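PDB 7KOE: electron transfer flavoprotein, alpha subunit from Thermotoga maritima, which binds flavin-adenine dinucleotide and probably passes electrons between partner proteins together with the other flavoprotein subunit. Local coordinates for residues Gly49-Ala54 with Tyr67-Glu72; Phe73-Asn78 with Ile195-Thr200; Ile58-Asp63 with Met168-Pro173; Lys5-Leu10 with Ser39-Val44. All blocks are in the same frame, centred on the assembly; numbering follows the deposited sequence.

Contact 1. Residues Gly49-Ala54 with Tyr67-Glu72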
loop_
_atom_site.group_PDB
_atom_site.type_symbol
_atom_site.label_atom_id
_atom_site.label_comp_id
_atom_site.label_asym_id
_atom_site.label_seq_id
_atom_site.Cartn_x
_atom_site.Cartn_y
_atom_site.Cartn_z
ATOM N N GLY B 49 22.517 -1.313 -67.589
ATOM C CA GLY B 49 21.709 -0.313 -68.251
ATOM C C GLY B 49 20.915 0.556 -67.310
ATOM O O GLY B 49 19.796 0.956 -67.642
ATOM N N LEU B 50 21.457 0.856 -66.135
ATOM C CA LEU B 50 20.766 1.660 -65.142
ATOM C C LEU B 50 21.620 2.843 -64.722
ATOM O O LEU B 50 21.648 3.230 -63.551
ATOM C CB LEU B 50 20.382 0.813 -63.934
ATOM C CG LEU B 50 19.193 -0.117 -64.156
ATOM C CD1 LEU B 50 19.342 -1.344 -63.295
ATOM C CD2 LEU B 50 17.881 0.586 -63.865
ATOM N N GLU B 51 22.339 3.438 -65.675
ATOM C CA GLU B 51 23.045 4.684 -65.405
ATOM C C GLU B 51 22.100 5.873 -65.347
ATOM O O GLU B 51 22.472 6.919 -64.807
ATOM C CB GLU B 51 24.120 4.928 -66.464
ATOM C CG GLU B 51 25.296 3.977 -66.387
ATOM C CD GLU B 51 25.119 2.763 -67.273
ATOM O OE1 GLU B 51 24.060 2.655 -67.926
ATOM O OE2 GLU B 51 26.038 1.919 -67.321
ATOM N N SER B 52 20.883 5.726 -65.880
ATOM C CA SER B 52 19.871 6.767 -65.775
ATOM C C SER B 52 19.342 6.918 -64.357
ATOM O O SER B 52 18.704 7.931 -64.054
ATOM C CB SER B 52 18.709 6.466 -66.721
ATOM O OG SER B 52 17.607 7.314 -66.454
ATOM N N VAL B 53 19.574 5.933 -63.495
ATOM C CA VAL B 53 19.166 6.021 -62.102
ATOM C C VAL B 53 20.355 6.010 -61.144
ATOM O O VAL B 53 20.236 6.530 -60.021
ATOM C CB VAL B 53 18.165 4.888 -61.760
ATOM C CG1 VAL B 53 18.831 3.522 -61.767
ATOM C CG2 VAL B 53 17.389 5.159 -60.475
ATOM N N ALA B 54 21.521 5.496 -61.557
ATOM C CA ALA B 54 22.708 5.550 -60.708
ATOM C C ALA B 54 23.204 6.978 -60.529
ATOM O O ALA B 54 23.764 7.312 -59.481
ATOM C CB ALA B 54 23.813 4.672 -61.290
ATOM N N TYR B 67 27.570 0.329 -58.362
ATOM C CA TYR B 67 26.682 -0.095 -59.441
ATOM C C TYR B 67 27.171 -1.450 -59.936
ATOM O O TYR B 67 27.988 -1.549 -60.849
ATOM C CB TYR B 67 26.644 0.973 -60.530
ATOM C CG TYR B 67 25.847 0.666 -61.786
ATOM C CD1 TYR B 67 24.697 -0.113 -61.748
ATOM C CD2 TYR B 67 26.213 1.227 -63.001
ATOM C CE1 TYR B 67 23.973 -0.372 -62.898
ATOM C CE2 TYR B 67 25.486 0.985 -64.151
ATOM C CZ TYR B 67 24.371 0.180 -64.093
ATOM O OH TYR B 67 23.650 -0.068 -65.236
ATOM N N VAL B 68 26.656 -2.508 -59.315
ATOM C CA VAL B 68 27.018 -3.876 -59.667
ATOM C C VAL B 68 26.361 -4.232 -60.994
ATOM O O VAL B 68 25.168 -3.981 -61.197
ATOM C CB VAL B 68 26.600 -4.849 -58.552
ATOM C CG1 VAL B 68 27.059 -6.257 -58.865
ATOM C CG2 VAL B 68 27.158 -4.393 -57.217
ATOM N N LYS B 69 27.139 -4.814 -61.900
ATOM C CA LYS B 69 26.726 -5.021 -63.279
ATOM C C LYS B 69 26.570 -6.503 -63.571
ATOM O O LYS B 69 27.541 -7.261 -63.463
ATOM C CB LYS B 69 27.750 -4.415 -64.238
ATOM C CG LYS B 69 28.324 -3.115 -63.760
ATOM C CD LYS B 69 27.400 -1.989 -64.123
ATOM C CE LYS B 69 27.324 -1.796 -65.629
ATOM N NZ LYS B 69 28.655 -1.520 -66.238
ATOM N N ASN B 70 25.359 -6.902 -63.956
ATOM C CA ASN B 70 25.128 -8.184 -64.606
ATOM C C ASN B 70 23.806 -8.109 -65.357
ATOM O O ASN B 70 22.923 -7.323 -65.007
ATOM C CB ASN B 70 25.111 -9.353 -63.620
ATOM C CG ASN B 70 25.503 -10.653 -64.276
ATOM O OD1 ASN B 70 25.752 -10.693 -65.478
ATOM N ND2 ASN B 70 25.579 -11.720 -63.493
ATOM N N ARG B 71 23.691 -8.925 -66.406
ATOM C CA ARG B 71 22.478 -8.936 -67.214
ATOM C C ARG B 71 21.339 -9.672 -66.523
ATOM O O ARG B 71 20.168 -9.357 -66.759
ATOM C CB ARG B 71 22.768 -9.558 -68.584
ATOM C CG ARG B 71 21.680 -9.373 -69.640
ATOM C CD ARG B 71 21.221 -7.923 -69.755
ATOM N NE ARG B 71 22.328 -7.002 -70.003
ATOM C CZ ARG B 71 22.751 -6.645 -71.210
ATOM N NH1 ARG B 71 22.160 -7.127 -72.294
ATOM N NH2 ARG B 71 23.766 -5.801 -71.332
ATOM N N GLU B 72 21.655 -10.634 -65.662
ATOM C CA GLU B 72 20.640 -11.388 -64.939
ATOM C C GLU B 72 20.233 -10.735 -63.623
ATOM O O GLU B 72 19.703 -11.430 -62.754
ATOM C CB GLU B 72 21.112 -12.825 -64.670
ATOM C CG GLU B 72 21.523 -13.649 -65.901
ATOM C CD GLU B 72 22.951 -13.402 -66.360
ATOM O OE1 GLU B 72 23.762 -12.913 -65.550
ATOM O OE2 GLU B 72 23.260 -13.698 -67.534
#

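Contact 2. Residues Phe73-Asn78 with Ile195-Thr200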
loop_
_atom_site.group_PDB
_atom_site.type_symbol
_atom_site.label_atom_id
_atom_site.label_comp_id
_atom_site.label_asym_id
_atom_site.label_seq_id
_atom_site.Cartn_x
_atom_site.Cartn_y
_atom_site.Cartn_z
ATOM N N PHE B 73 20.467 -9.436 -63.446
ATOM C CA PHE B 73 20.050 -8.739 -62.238
ATOM C C PHE B 73 18.929 -7.740 -62.481
ATOM O O PHE B 73 18.469 -7.109 -61.524
ATOM C CB PHE B 73 21.234 -8.008 -61.591
ATOM C CG PHE B 73 22.234 -8.912 -60.924
ATOM C CD1 PHE B 73 21.943 -10.241 -60.670
ATOM C CD2 PHE B 73 23.466 -8.418 -60.536
ATOM C CE1 PHE B 73 22.871 -11.062 -60.057
ATOM C CE2 PHE B 73 24.394 -9.232 -59.920
ATOM C CZ PHE B 73 24.095 -10.556 -59.681
ATOM N N ASN B 74 18.491 -7.562 -63.729
ATOM C CA ASN B 74 17.383 -6.648 -63.994
ATOM C C ASN B 74 16.064 -7.235 -63.517
ATOM O O ASN B 74 15.229 -6.522 -62.949
ATOM C CB ASN B 74 17.318 -6.310 -65.482
ATOM C CG ASN B 74 18.652 -5.865 -66.033
ATOM O OD1 ASN B 74 19.313 -6.600 -66.764
ATOM N ND2 ASN B 74 19.059 -4.650 -65.685
ATOM N N THR B 75 15.853 -8.528 -63.744
ATOM C CA THR B 75 14.764 -9.220 -63.081
ATOM C C THR B 75 15.135 -9.474 -61.623
ATOM O O THR B 75 16.309 -9.480 -61.244
ATOM C CB THR B 75 14.437 -10.533 -63.798
ATOM O OG1 THR B 75 13.255 -11.112 -63.234
ATOM C CG2 THR B 75 15.592 -11.525 -63.692
ATOM N N TYR B 76 14.119 -9.657 -60.791
ATOM C CA TYR B 76 14.345 -9.918 -59.375
ATOM C C TYR B 76 14.349 -11.421 -59.142
ATOM O O TYR B 76 13.306 -12.075 -59.236
ATOM C CB TYR B 76 13.293 -9.247 -58.501
ATOM C CG TYR B 76 13.423 -9.666 -57.058
ATOM C CD1 TYR B 76 14.519 -9.273 -56.306
ATOM C CD2 TYR B 76 12.466 -10.473 -56.454
ATOM C CE1 TYR B 76 14.654 -9.658 -54.991
ATOM C CE2 TYR B 76 12.596 -10.866 -55.135
ATOM C CZ TYR B 76 13.693 -10.453 -54.413
ATOM O OH TYR B 76 13.831 -10.832 -53.102
ATOM N N VAL B 77 15.523 -11.967 -58.848
ATOM C CA VAL B 77 15.662 -13.319 -58.331
ATOM C C VAL B 77 16.494 -13.196 -57.066
ATOM O O VAL B 77 17.662 -12.791 -57.124
ATOM C CB VAL B 77 16.317 -14.276 -59.334
ATOM C CG1 VAL B 77 16.672 -15.584 -58.656
ATOM C CG2 VAL B 77 15.386 -14.534 -60.501
ATOM N N ASN B 78 15.889 -13.524 -55.922
ATOM C CA ASN B 78 16.561 -13.410 -54.634
ATOM C C ASN B 78 17.716 -14.388 -54.492
ATOM O O ASN B 78 18.611 -14.161 -53.674
ATOM C CB ASN B 78 15.557 -13.647 -53.516
ATOM C CG ASN B 78 14.779 -14.929 -53.709
ATOM O OD1 ASN B 78 13.768 -14.951 -54.408
ATOM N ND2 ASN B 78 15.256 -16.009 -53.108
ATOM N N ILE B 195 15.186 -20.755 -58.852
ATOM C CA ILE B 195 14.002 -19.935 -59.070
ATOM C C ILE B 195 13.927 -19.574 -60.546
ATOM O O ILE B 195 14.858 -18.975 -61.093
ATOM C CB ILE B 195 14.045 -18.677 -58.191
ATOM C CG1 ILE B 195 13.923 -19.066 -56.721
ATOM C CG2 ILE B 195 12.971 -17.686 -58.595
ATOM C CD1 ILE B 195 14.139 -17.929 -55.773
ATOM N N GLU B 196 12.824 -19.939 -61.195
ATOM C CA GLU B 196 12.616 -19.652 -62.608
ATOM C C GLU B 196 11.258 -18.995 -62.784
ATOM O O GLU B 196 10.226 -19.665 -62.680
ATOM C CB GLU B 196 12.703 -20.927 -63.448
ATOM C CG GLU B 196 12.434 -20.709 -64.919
ATOM C CD GLU B 196 12.063 -21.988 -65.633
ATOM O OE1 GLU B 196 12.758 -23.005 -65.433
ATOM O OE2 GLU B 196 11.076 -21.978 -66.398
ATOM N N ILE B 197 11.257 -17.698 -63.064
ATOM C CA ILE B 197 10.019 -16.933 -63.165
ATOM C C ILE B 197 9.358 -17.232 -64.504
ATOM O O ILE B 197 9.979 -17.084 -65.560
ATOM C CB ILE B 197 10.289 -15.432 -63.004
ATOM C CG1 ILE B 197 11.016 -15.169 -61.686
ATOM C CG2 ILE B 197 8.994 -14.646 -63.079
ATOM C CD1 ILE B 197 11.336 -13.716 -61.442
ATOM N N LEU B 198 8.097 -17.661 -64.463
ATOM C CA LEU B 198 7.348 -17.938 -65.685
ATOM C C LEU B 198 6.595 -16.709 -66.179
ATOM O O LEU B 198 6.837 -16.229 -67.290
ATOM C CB LEU B 198 6.361 -19.086 -65.464
ATOM C CG LEU B 198 6.925 -20.492 -65.325
ATOM C CD1 LEU B 198 5.795 -21.507 -65.332
ATOM C CD2 LEU B 198 7.919 -20.786 -66.429
ATOM N N GLU B 199 5.676 -16.194 -65.366
ATOM C CA GLU B 199 4.823 -15.095 -65.792
ATOM C C GLU B 199 4.916 -13.928 -64.824
ATOM O O GLU B 199 5.762 -13.921 -63.927
ATOM C CB GLU B 199 3.370 -15.555 -65.912
ATOM C CG GLU B 199 3.149 -16.694 -66.890
ATOM C CD GLU B 199 1.684 -17.045 -67.051
ATOM O OE1 GLU B 199 1.386 -18.076 -67.689
ATOM O OE2 GLU B 199 0.832 -16.290 -66.540
ATOM N N THR B 200 4.063 -12.926 -65.020
ATOM C CA THR B 200 3.935 -11.816 -64.079
ATOM C C THR B 200 2.482 -11.357 -64.151
ATOM O O THR B 200 2.100 -10.634 -65.076
ATOM C CB THR B 200 4.902 -10.681 -64.389
ATOM O OG1 THR B 200 6.250 -11.167 -64.345
ATOM C CG2 THR B 200 4.753 -9.563 -63.366
#

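Contact 3. Residues Ile58-Asp63 with Met168-Pro173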
loop_
_atom_site.group_PDB
_atom_site.type_symbol
_atom_site.label_atom_id
_atom_site.label_comp_id
_atom_site.label_asym_id
_atom_site.label_seq_id
_atom_site.Cartn_x
_atom_site.Cartn_y
_atom_site.Cartn_z
ATOM N N ILE B 58 22.771 9.882 -56.794
ATOM C CA ILE B 58 23.719 10.879 -56.313
ATOM C C ILE B 58 23.059 12.247 -56.212
ATOM O O ILE B 58 23.405 13.047 -55.336
ATOM C CB ILE B 58 24.956 10.904 -57.227
ATOM C CG1 ILE B 58 25.387 9.476 -57.548
ATOM C CG2 ILE B 58 26.100 11.639 -56.562
ATOM C CD1 ILE B 58 26.620 9.382 -58.402
ATOM N N GLN B 59 22.092 12.534 -57.083
ATOM C CA GLN B 59 21.316 13.758 -56.940
ATOM C C GLN B 59 20.383 13.709 -55.739
ATOM O O GLN B 59 20.040 14.764 -55.195
ATOM C CB GLN B 59 20.515 14.026 -58.211
ATOM C CG GLN B 59 21.370 14.214 -59.445
ATOM C CD GLN B 59 20.545 14.390 -60.697
ATOM O OE1 GLN B 59 19.428 14.905 -60.650
ATOM N NE2 GLN B 59 21.087 13.956 -61.828
ATOM N N ARG B 60 19.972 12.515 -55.309
ATOM C CA ARG B 60 19.121 12.393 -54.133
ATOM C C ARG B 60 19.914 12.377 -52.835
ATOM O O ARG B 60 19.324 12.546 -51.764
ATOM C CB ARG B 60 18.262 11.132 -54.224
ATOM C CG ARG B 60 17.243 11.158 -55.342
ATOM C CD ARG B 60 16.095 12.084 -55.027
ATOM N NE ARG B 60 15.051 12.007 -56.042
ATOM C CZ ARG B 60 13.850 12.562 -55.921
ATOM N NH1 ARG B 60 13.540 13.241 -54.827
ATOM N NH2 ARG B 60 12.961 12.440 -56.894
ATOM N N GLY B 61 21.226 12.175 -52.897
ATOM C CA GLY B 61 22.030 12.289 -51.700
ATOM C C GLY B 61 23.009 11.156 -51.476
ATOM O O GLY B 61 23.667 11.112 -50.434
ATOM N N ALA B 62 23.116 10.232 -52.424
ATOM C CA ALA B 62 24.099 9.164 -52.306
ATOM C C ALA B 62 25.493 9.742 -52.493
ATOM O O ALA B 62 25.752 10.441 -53.479
ATOM C CB ALA B 62 23.829 8.070 -53.333
ATOM N N ASP B 63 26.380 9.484 -51.528
ATOM C CA ASP B 63 27.746 9.981 -51.649
ATOM C C ASP B 63 28.486 9.252 -52.757
ATOM O O ASP B 63 29.062 9.884 -53.647
ATOM C CB ASP B 63 28.491 9.827 -50.323
ATOM C CG ASP B 63 27.910 10.690 -49.229
ATOM O OD1 ASP B 63 26.755 11.141 -49.372
ATOM O OD2 ASP B 63 28.607 10.915 -48.219
ATOM N N MET B 168 10.196 7.559 -44.045
ATOM C CA MET B 168 11.268 8.524 -44.213
ATOM C C MET B 168 10.852 9.584 -45.228
ATOM O O MET B 168 9.803 9.489 -45.865
ATOM C CB MET B 168 12.552 7.817 -44.637
ATOM C CG MET B 168 12.956 6.710 -43.685
ATOM S SD MET B 168 12.692 7.187 -41.966
ATOM C CE MET B 168 13.364 5.771 -41.106
ATOM N N LYS B 169 11.669 10.627 -45.349
ATOM C CA LYS B 169 11.353 11.751 -46.218
ATOM C C LYS B 169 12.442 11.919 -47.268
ATOM O O LYS B 169 13.628 11.708 -47.000
ATOM C CB LYS B 169 11.168 13.059 -45.423
ATOM C CG LYS B 169 9.744 13.288 -44.897
ATOM C CD LYS B 169 9.399 12.406 -43.703
ATOM C CE LYS B 169 7.990 12.662 -43.202
ATOM N NZ LYS B 169 7.595 11.681 -42.154
ATOM N N GLU B 170 12.017 12.297 -48.469
ATOM C CA GLU B 170 12.916 12.416 -49.606
ATOM C C GLU B 170 13.736 13.699 -49.542
ATOM O O GLU B 170 13.297 14.723 -49.011
ATOM C CB GLU B 170 12.128 12.402 -50.916
ATOM C CG GLU B 170 12.047 11.059 -51.604
ATOM C CD GLU B 170 11.097 11.082 -52.783
ATOM O OE1 GLU B 170 10.416 12.110 -52.970
ATOM O OE2 GLU B 170 11.031 10.079 -53.524
ATOM N N LEU B 171 14.938 13.630 -50.093
ATOM C CA LEU B 171 15.700 14.816 -50.442
ATOM C C LEU B 171 15.423 15.194 -51.893
ATOM O O LEU B 171 15.206 14.315 -52.734
ATOM C CB LEU B 171 17.193 14.572 -50.252
ATOM C CG LEU B 171 17.718 14.547 -48.819
ATOM C CD1 LEU B 171 19.181 14.142 -48.796
ATOM C CD2 LEU B 171 17.525 15.902 -48.164
ATOM N N PRO B 172 15.394 16.487 -52.219
ATOM C CA PRO B 172 15.142 16.881 -53.602
ATOM C C PRO B 172 16.343 16.572 -54.479
ATOM O O PRO B 172 17.493 16.595 -54.008
ATOM C CB PRO B 172 14.894 18.397 -53.503
ATOM C CG PRO B 172 14.593 18.649 -52.059
ATOM C CD PRO B 172 15.413 17.650 -51.316
ATOM N N PRO B 173 16.123 16.252 -55.762
ATOM C CA PRO B 173 17.253 15.931 -56.648
ATOM C C PRO B 173 18.098 17.150 -56.989
ATOM O O PRO B 173 17.648 18.064 -57.685
ATOM C CB PRO B 173 16.572 15.350 -57.894
ATOM C CG PRO B 173 15.186 15.884 -57.864
ATOM C CD PRO B 173 14.822 16.055 -56.422
#

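Contact 4. Residues Lys5-Leu10 with Ser39-Val44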
loop_
_atom_site.group_PDB
_atom_site.type_symbol
_atom_site.label_atom_id
_atom_site.label_comp_id
_atom_site.label_asym_id
_atom_site.label_seq_id
_atom_site.Cartn_x
_atom_site.Cartn_y
_atom_site.Cartn_z
ATOM N N LYS B 5 33.410 2.938 -41.823
ATOM C CA LYS B 5 32.045 3.338 -41.472
ATOM C C LYS B 5 31.360 3.864 -42.734
ATOM O O LYS B 5 31.332 5.058 -43.035
ATOM C CB LYS B 5 32.046 4.368 -40.351
ATOM C CG LYS B 5 32.448 3.796 -39.005
ATOM C CD LYS B 5 32.371 4.843 -37.912
ATOM C CE LYS B 5 32.849 4.277 -36.584
ATOM N NZ LYS B 5 31.923 3.234 -36.065
ATOM N N ILE B 6 30.805 2.920 -43.479
ATOM C CA ILE B 6 30.386 3.117 -44.857
ATOM C C ILE B 6 28.968 2.563 -44.972
ATOM O O ILE B 6 28.754 1.359 -45.099
ATOM C CB ILE B 6 31.392 2.456 -45.809
ATOM C CG1 ILE B 6 30.935 2.426 -47.264
ATOM C CG2 ILE B 6 31.935 1.110 -45.280
ATOM C CD1 ILE B 6 32.036 1.907 -48.139
ATOM N N ILE B 7 27.966 3.434 -44.906
ATOM C CA ILE B 7 26.606 2.931 -44.741
ATOM C C ILE B 7 25.987 2.688 -46.117
ATOM O O ILE B 7 26.155 3.483 -47.046
ATOM C CB ILE B 7 25.763 3.870 -43.864
ATOM C CG1 ILE B 7 25.603 5.264 -44.462
ATOM C CG2 ILE B 7 26.437 4.024 -42.512
ATOM C CD1 ILE B 7 24.796 6.197 -43.587
ATOM N N PHE B 8 25.326 1.543 -46.269
ATOM C CA PHE B 8 24.794 1.113 -47.553
ATOM C C PHE B 8 23.301 1.390 -47.633
ATOM O O PHE B 8 22.596 1.392 -46.623
ATOM C CB PHE B 8 25.025 -0.383 -47.778
ATOM C CG PHE B 8 26.389 -0.733 -48.301
ATOM C CD1 PHE B 8 27.393 0.215 -48.389
ATOM C CD2 PHE B 8 26.660 -2.027 -48.707
ATOM C CE1 PHE B 8 28.641 -0.127 -48.868
ATOM C CE2 PHE B 8 27.902 -2.374 -49.192
ATOM C CZ PHE B 8 28.893 -1.424 -49.272
ATOM N N VAL B 9 22.825 1.624 -48.852
ATOM C CA VAL B 9 21.402 1.722 -49.155
ATOM C C VAL B 9 21.175 0.982 -50.463
ATOM O O VAL B 9 21.807 1.301 -51.474
ATOM C CB VAL B 9 20.918 3.183 -49.277
ATOM C CG1 VAL B 9 19.558 3.241 -49.943
ATOM C CG2 VAL B 9 20.854 3.863 -47.926
ATOM N N LEU B 10 20.294 -0.011 -50.452
ATOM C CA LEU B 10 19.981 -0.753 -51.662
ATOM C C LEU B 10 18.929 -0.000 -52.464
ATOM O O LEU B 10 17.987 0.563 -51.901
ATOM C CB LEU B 10 19.482 -2.158 -51.326
ATOM C CG LEU B 10 19.633 -3.269 -52.368
ATOM C CD1 LEU B 10 19.775 -4.581 -51.646
ATOM C CD2 LEU B 10 18.462 -3.347 -53.331
ATOM N N SER B 39 31.471 9.197 -41.850
ATOM C CA SER B 39 30.687 8.230 -42.604
ATOM C C SER B 39 30.260 8.814 -43.946
ATOM O O SER B 39 30.300 10.026 -44.169
ATOM C CB SER B 39 29.458 7.778 -41.813
ATOM O OG SER B 39 28.724 8.900 -41.373
ATOM N N GLU B 40 29.840 7.921 -44.843
ATOM C CA GLU B 40 29.415 8.277 -46.190
ATOM C C GLU B 40 28.295 7.344 -46.631
ATOM O O GLU B 40 28.286 6.159 -46.291
ATOM C CB GLU B 40 30.586 8.201 -47.172
ATOM C CG GLU B 40 31.461 6.973 -46.973
ATOM C CD GLU B 40 32.417 6.738 -48.121
ATOM O OE1 GLU B 40 33.618 6.512 -47.869
ATOM O OE2 GLU B 40 31.963 6.775 -49.280
ATOM N N VAL B 41 27.358 7.884 -47.406
ATOM C CA VAL B 41 26.166 7.150 -47.824
ATOM C C VAL B 41 26.439 6.555 -49.201
ATOM O O VAL B 41 26.429 7.259 -50.211
ATOM C CB VAL B 41 24.930 8.049 -47.844
ATOM C CG1 VAL B 41 23.718 7.289 -48.364
ATOM C CG2 VAL B 41 24.674 8.613 -46.470
ATOM N N TRP B 42 26.660 5.247 -49.248
ATOM C CA TRP B 42 26.795 4.564 -50.523
ATOM C C TRP B 42 25.420 4.247 -51.101
ATOM O O TRP B 42 24.378 4.546 -50.513
ATOM C CB TRP B 42 27.611 3.286 -50.361
ATOM C CG TRP B 42 29.064 3.475 -50.576
ATOM C CD1 TRP B 42 29.814 4.539 -50.186
ATOM C CD2 TRP B 42 29.957 2.570 -51.231
ATOM N NE1 TRP B 42 31.121 4.355 -50.555
ATOM C CE2 TRP B 42 31.233 3.160 -51.214
ATOM C CE3 TRP B 42 29.800 1.325 -51.842
ATOM C CZ2 TRP B 42 32.349 2.536 -51.758
ATOM C CZ3 TRP B 42 30.908 0.711 -52.390
ATOM C CH2 TRP B 42 32.165 1.318 -52.344
ATOM N N GLY B 43 25.421 3.645 -52.283
ATOM C CA GLY B 43 24.216 3.088 -52.858
ATOM C C GLY B 43 24.542 1.860 -53.676
ATOM O O GLY B 43 25.349 1.932 -54.605
ATOM N N VAL B 44 23.934 0.726 -53.352
ATOM C CA VAL B 44 24.184 -0.521 -54.063
ATOM C C VAL B 44 23.082 -0.713 -55.088
ATOM O O VAL B 44 21.894 -0.638 -54.755
ATOM C CB VAL B 44 24.259 -1.714 -53.099
ATOM C CG1 VAL B 44 24.865 -2.912 -53.800
ATOM C CG2 VAL B 44 25.075 -1.348 -51.884
#

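Contact 1. Residues Gly49-Ala54 with Tyr67-Glu72
Within the beta-alpha-beta unit formed by strand 40-46, helix 51-60 and strand 65-69, this contact ties the N-terminal end of the helix to the strand that follows it in the parallel sheet of the electron transfer flavoprotein domain. Y67 does most of the work. Its CG lies anti to the backbone N (chi1 176°), which sends the ring from the strand toward the turn ahead of the helix. The phenol oxygen reaches the backbone of that turn and accepts a hydrogen bond from the backbone N of L50, the N-cap residue; L50 N to Y67 OH is 2.5 Å and the N-H points almost straight at the oxygen, at 165°. The backbone N of G49 also lies 2.9 Å from Y67 OH. L50 adds an apolar touch, its CB 3.9 Å from Y67 CE1, while its carbonyl oxygen sits over one face of the ring and also receives the first helical bond, from the backbone N of A54. E51 approaches differently: its chain bends at chi2 and crosses the tyrosine at about a right angle, the carboxylate plane standing nearly perpendicular to the ring, 89° apart. K69 curls back along its own strand and lays its CD over the centre of the Y67 ring, 3.5 Å above the plane, before its NZ forms a salt bridge with E185. That ammonium remains 4.5 Å from E51 OE2, too far for a salt bridge, so any attraction is probably modest. The same E51 OE2 lies in the plane of the tyrosine at its edge, 3.4 Å from Y67 CE2.

Contact 2. Residues Phe73-Asn78 with Ile195-Thr200
I197 points its side chain at the loop 73-78, with CG1 anti to its carbonyl carbon (chi1 -56°) and the chain extended to CD1. That methyl meets T75 tip to tip, 3.7 Å from T75 OG1, which the threonine brings forward by holding it anti to the backbone N (chi1 -173°). The same CD1 lies 3.4 Å from the carbonyl oxygen of Y76 and 4.2 Å from V77 CG2. V77 and I195 slide past each other in opposite directions, V77 CG1 coming to 4.1 Å from I195 CB. Further along, I195 is extended (chi2 172°) and crosses N78 at about a right angle, its CD1 touching the amide 3.3 Å from N78 OD1. N78 holds its CG in the crowded position between backbone N and carbonyl carbon; its OD1 takes a hydrogen bond from R176 of the neighbouring electron transfer flavoprotein chain, whose L155 packs on both N78 and I195. The meeting is therefore mainly one of methyl groups against a loop, with a polar grip supplied by the other subunit. E196 and I197 pair antiparallel with a strand of that subunit, an arrangement characteristic of a beta sheet continued across a subunit interface.

Contact 3. Residues Ile58-Asp63 with Met168-Pro173
R60, in the last turn of helix 51-60, reaches the loop between strands 160-163 and 181-185 of the electron transfer flavoprotein domain. Its NH1 donates a hydrogen bond to the carbonyl oxygen of L171, R60 NH1 to L171 O being 2.9 Å. The bond lies in the carbonyl plane and close to the guanidinium plane, with an N-H...O angle of 155°. P173 runs alongside R60, pointing the same way, and sets its CD over one guanidinium face, 3.5 Å from R60 NH1. The carboxylate of E170 covers the opposite face; its OE1 makes a long salt bridge of 3.8 Å to R60 NH1, through charge alone, since no N-H is directed at it. A bend at chi2 (-73°) turns the arginine into this slot, and W23 of helix 21-33 packs against it. L171 in turn leans on the helix end, its CB 3.3 Å from the carbonyl oxygen of R60. There G61 leaves the helix with positive phi (133°), its CA near L171 CD1. Further back, a backbone hydrogen bond between Q59 and D174 holds the loop against the helix, and P173 CA directs its hydrogen at Q59 O across 3.4 Å.

Contact 4. Residues Lys5-Leu10 with Ser39-Val44
The indole of W42 lies at the apolar centre, with I6 across one face and F8 beside it. I6 keeps CG1 anti to its backbone N (chi1 171°) and stretches out, so that its CD1 stands over the five-membered ring as a CH-pi contact, 3.6 Å from that ring's centroid. F8 and W42 point the same way with planes only 14° apart, but the rings are slid so far that they barely overlap; F8 CE1 reaches W42 CE3 at 3.5 Å. V44 closes the row by placing CG2 over a face of the F8 ring, 4.0 Å from its centroid. On the other side of the sheet, I7 meets V41 through CD1 and CG2, 3.8 Å apart, where A29 of helix 21-33 packs on both.

Between these two layers run the backbones of strands 6-9 and 40-46, adjacent and parallel in the sheet. I7 bonds to both sides of V41, the classic parallel pattern: its N donates to E40 O, and its O accepts from W42 N at 2.9 Å, nearly along the C=O axis. Farther on, V44 N donates to V9 O, also at 2.9 Å. At the polar edge, the indole W42 NE1 donates to E40 OE2 at 2.9 Å; the oxygen lies in the indole plane, but the N-H meets the carboxylate from above its own plane. This bond gives the indole nitrogen a partner and, with I6 and F8, helps hold the ring's rotation. Three backbone bonds join the strands, with the aromatic pair, I6 and V44 packed on one side and aliphatic I7 and V41 on the other.

Contacts 1, 3 and 4 lie in one electron transfer flavoprotein domain; contacts 1 and 4 use neighbouring strands of its parallel sheet. Contact 4 comes first along the chain, pairing strands 6-9 and 40-46; helix 51-60 follows, contributing its start to contact 1 and its end to contact 3, whose centres are about 19 Å apart. Contacts 3 and 4 lie closest, about 13 Å between centres, and touch where D63 N approaches V41 O at 2.6 Å, a probable hydrogen bond. Contact 2 continues directly from contact 1, centres about 16 Å apart, with V68 packing on F73, but lies about 28 Å from contact 3, centre to centre. Together they lead from the domain's sheet to the interface with the other flavoprotein subunit.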